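Putative peptidase (Chlamydophila abortus, PDB 3CE2) is a putative zinc-dependent oligopeptidase of the M3B family that probably degrades a variety of small bioactive peptides. Local coordinates at residues Pro54-Thr59 with Leu73-Ser78. Residues are numbered along the deposited sequence; the frame is centred on the assembly and turned at random.
Sequences PALQAT and LTTLFS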
ATOM      1  N   PRO A  54      -2.114  -8.608  34.834  1.00 78.15           N
ATOM      2  CA  PRO A  54      -2.925  -9.689  35.400  1.00 75.83           C
ATOM      3  C   PRO A  54      -4.399  -9.356  35.151  1.00 69.62           C
ATOM      4  O   PRO A  54      -5.227 -10.244  34.945  1.00 67.41           O
ATOM      5  CB  PRO A  54      -2.572  -9.661  36.904  1.00 75.63           C
ATOM      6  CG  PRO A  54      -1.736  -8.372  37.132  1.00 76.50           C
ATOM      7  CD  PRO A  54      -1.770  -7.580  35.835  1.00 78.89           C
ATOM      8  N   ALA A  55      -4.681  -8.056  35.143  1.00 65.56           N
ATOM      9  CA  ALA A  55      -5.954  -7.493  34.713  1.00 67.19           C
ATOM     10  C   ALA A  55      -6.470  -8.066  33.376  1.00 69.11           C
ATOM     11  O   ALA A  55      -7.668  -8.063  33.113  1.00 74.03           O
ATOM     12  CB  ALA A  55      -5.831  -5.971  34.624  1.00 64.94           C
ATOM     13  N   LEU A  56      -5.573  -8.559  32.535  1.00 65.94           N
ATOM     14  CA  LEU A  56      -5.969  -9.045  31.235  1.00 57.54           C
ATOM     15  C   LEU A  56      -6.015 -10.555  31.153  1.00 57.28           C
ATOM     16  O   LEU A  56      -6.128 -11.112  30.065  1.00 58.62           O
ATOM     17  CB  LEU A  56      -5.051  -8.487  30.154  1.00 57.40           C
ATOM     18  CG  LEU A  56      -5.241  -7.002  29.834  1.00 61.43           C
ATOM     19  CD1 LEU A  56      -4.037  -6.442  29.102  1.00 57.52           C
ATOM     20  CD2 LEU A  56      -6.505  -6.796  29.007  1.00 63.32           C
ATOM     21  N   GLN A  57      -5.963 -11.235  32.287  1.00 60.60           N
ATOM     22  CA  GLN A  57      -6.100 -12.698  32.247  1.00 67.59           C
ATOM     23  C   GLN A  57      -7.549 -13.130  31.914  1.00 69.14           C
ATOM     24  O   GLN A  57      -8.512 -12.558  32.429  1.00 64.62           O
ATOM     25  CB  GLN A  57      -5.613 -13.322  33.561  1.00 70.83           C
ATOM     26  CG  GLN A  57      -4.107 -13.657  33.615  1.00 73.13           C
ATOM     27  CD  GLN A  57      -3.695 -14.317  34.931  1.00 69.20           C
ATOM     28  N   ALA A  58      -7.691 -14.129  31.044  1.00 73.78           N
ATOM     29  CA  ALA A  58      -9.008 -14.652  30.627  1.00 77.45           C
ATOM     30  C   ALA A  58      -9.977 -14.836  31.795  1.00 83.10           C
ATOM     31  O   ALA A  58     -11.163 -14.474  31.733  1.00 85.73           O
ATOM     32  CB  ALA A  58      -8.843 -15.981  29.865  1.00 74.17           C
ATOM     33  N   THR A  59      -9.453 -15.409  32.866  1.00 88.92           N
ATOM     34  CA  THR A  59     -10.232 -15.711  34.053  1.00 87.13           C
ATOM     35  C   THR A  59     -10.921 -14.467  34.650  1.00 84.15           C
ATOM     36  O   THR A  59     -11.944 -14.588  35.315  1.00 86.75           O
ATOM     37  CB  THR A  59      -9.345 -16.443  35.108  1.00 89.07           C
ATOM     38  OG1 THR A  59      -8.473 -15.502  35.754  1.00 87.91           O
ATOM     39  CG2 THR A  59      -8.497 -17.540  34.425  1.00 88.33           C
ATOM     40  N   LEU A  73     -12.380  -4.518  26.662  1.00 46.72           N
ATOM     41  CA  LEU A  73     -12.049  -3.611  25.573  1.00 42.77           C
ATOM     42  C   LEU A  73     -11.472  -2.306  26.117  1.00 48.29           C
ATOM     43  O   LEU A  73     -10.435  -1.841  25.669  1.00 57.77           O
ATOM     44  CB  LEU A  73     -13.297  -3.291  24.752  1.00 38.18           C
ATOM     45  CG  LEU A  73     -14.036  -4.456  24.112  1.00 40.99           C
ATOM     46  CD1 LEU A  73     -15.180  -3.936  23.273  1.00 39.73           C
ATOM     47  CD2 LEU A  73     -13.099  -5.304  23.254  1.00 43.63           C
ATOM     48  N   THR A  74     -12.166  -1.715  27.076  1.00 45.77           N
ATOM     49  CA  THR A  74     -11.802  -0.433  27.635  1.00 51.03           C
ATOM     50  C   THR A  74     -10.355  -0.453  28.110  1.00 52.71           C
ATOM     51  O   THR A  74      -9.592   0.504  27.931  1.00 54.60           O
ATOM     52  CB  THR A  74     -12.766  -0.107  28.818  1.00 55.93           C
ATOM     53  OG1 THR A  74     -13.990   0.402  28.277  1.00 62.35           O
ATOM     54  CG2 THR A  74     -12.188   0.924  29.785  1.00 53.67           C
ATOM     55  N   THR A  75      -9.990  -1.572  28.705  1.00 50.91           N
ATOM     56  CA  THR A  75      -8.742  -1.683  29.403  1.00 55.63           C
ATOM     57  C   THR A  75      -7.652  -2.031  28.433  1.00 55.15           C
ATOM     58  O   THR A  75      -6.523  -1.577  28.580  1.00 54.32           O
ATOM     59  CB  THR A  75      -8.827  -2.777  30.463  1.00 57.71           C
ATOM     60  OG1 THR A  75      -9.627  -2.296  31.550  1.00 59.35           O
ATOM     61  CG2 THR A  75      -7.451  -3.133  30.962  1.00 54.75           C
ATOM     62  N   LEU A  76      -7.986  -2.826  27.428  1.00 49.77           N
ATOM     63  CA  LEU A  76      -6.966  -3.183  26.496  1.00 48.12           C
ATOM     64  C   LEU A  76      -6.689  -2.040  25.524  1.00 50.82           C
ATOM     65  O   LEU A  76      -5.530  -1.789  25.182  1.00 47.60           O
ATOM     66  CB  LEU A  76      -7.221  -4.552  25.860  1.00 49.23           C
ATOM     67  CG  LEU A  76      -8.070  -4.780  24.635  1.00 54.45           C
ATOM     68  CD1 LEU A  76      -7.255  -4.421  23.413  1.00 59.65           C
ATOM     69  CD2 LEU A  76      -8.432  -6.238  24.596  1.00 50.91           C
ATOM     70  N   PHE A  77      -7.724  -1.304  25.128  1.00 50.88           N
ATOM     71  CA  PHE A  77      -7.503  -0.122  24.289  1.00 50.13           C
ATOM     72  C   PHE A  77      -6.658   0.925  25.001  1.00 49.57           C
ATOM     73  O   PHE A  77      -5.945   1.698  24.374  1.00 47.49           O
ATOM     74  CB  PHE A  77      -8.818   0.505  23.820  1.00 43.87           C
ATOM     75  CG  PHE A  77      -9.578  -0.351  22.847  1.00 46.69           C
ATOM     76  CD1 PHE A  77      -8.903  -1.243  22.009  1.00 48.68           C
ATOM     77  CD2 PHE A  77     -10.961  -0.273  22.764  1.00 38.60           C
ATOM     78  CE1 PHE A  77      -9.603  -2.052  21.087  1.00 44.18           C
ATOM     79  CE2 PHE A  77     -11.667  -1.074  21.857  1.00 43.09           C
ATOM     80  CZ  PHE A  77     -10.981  -1.962  21.011  1.00 46.13           C
ATOM     81  N   SER A  78      -6.740   0.942  26.319  1.00 49.89           N
ATOM     82  CA  SER A  78      -6.078   1.962  27.098  1.00 51.14           C
ATOM     83  C   SER A  78      -4.581   1.676  27.136  1.00 54.76           C
ATOM     84  O   SER A  78      -3.765   2.576  26.943  1.00 54.11           O
ATOM     85  CB  SER A  78      -6.636   1.952  28.520  1.00 54.46           C
ATOM     86  OG  SER A  78      -6.412   3.203  29.131  1.00 55.17           O
TER
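L56 reaches out of its turn and lays one methyl branch, CD2, against the helix at T75 and L76. The close contacts between the two segments are apolar and both go through that branch. L56 CD2 lies 3.9 Å from L76 CB, so the methyl meets the root of the second leucine rather than its branches, and the two side chains cross at about a right angle. The torsion of L76 explains this: its CG sits between the backbone N and the carbonyl carbon (chi1 86°), which carries the two methyls off and presents CB to the visitor. T75 closes in more loosely from the preceding helix position, with its methyl CG2 at 4.3 Å from L56 CD2. T75 faces the loop, but its hydroxyl OG1 is hydrogen-bonded to the carbonyl of S71 within its own helix, and it is the methyl that meets the leucine.

Backbone hydrogen bonds hold each side in shape. P54 to Q57 form a type I beta turn, closed by Q57 N to P54 O at 2.9 Å, and L56 occupies its third position. On the other side, F77 N bonds to L73 O at 2.8 Å, an ordinary helical link. The loop has further ties: L56 O accepts a bond from W123 NE1, and A55 O pairs with Y61 OH.

The contact is small, burying 122 Å² over both sides, and lies about 32 Å from the centre of the chain (centre to centre), away from the zinc sites. It folds the loop that follows helix 33-42 back onto helix 66-96, the helix it leads into, where L72 and I79 also touch L56. On that helix, L73 packs against Y151 and L152 of helix 149-156.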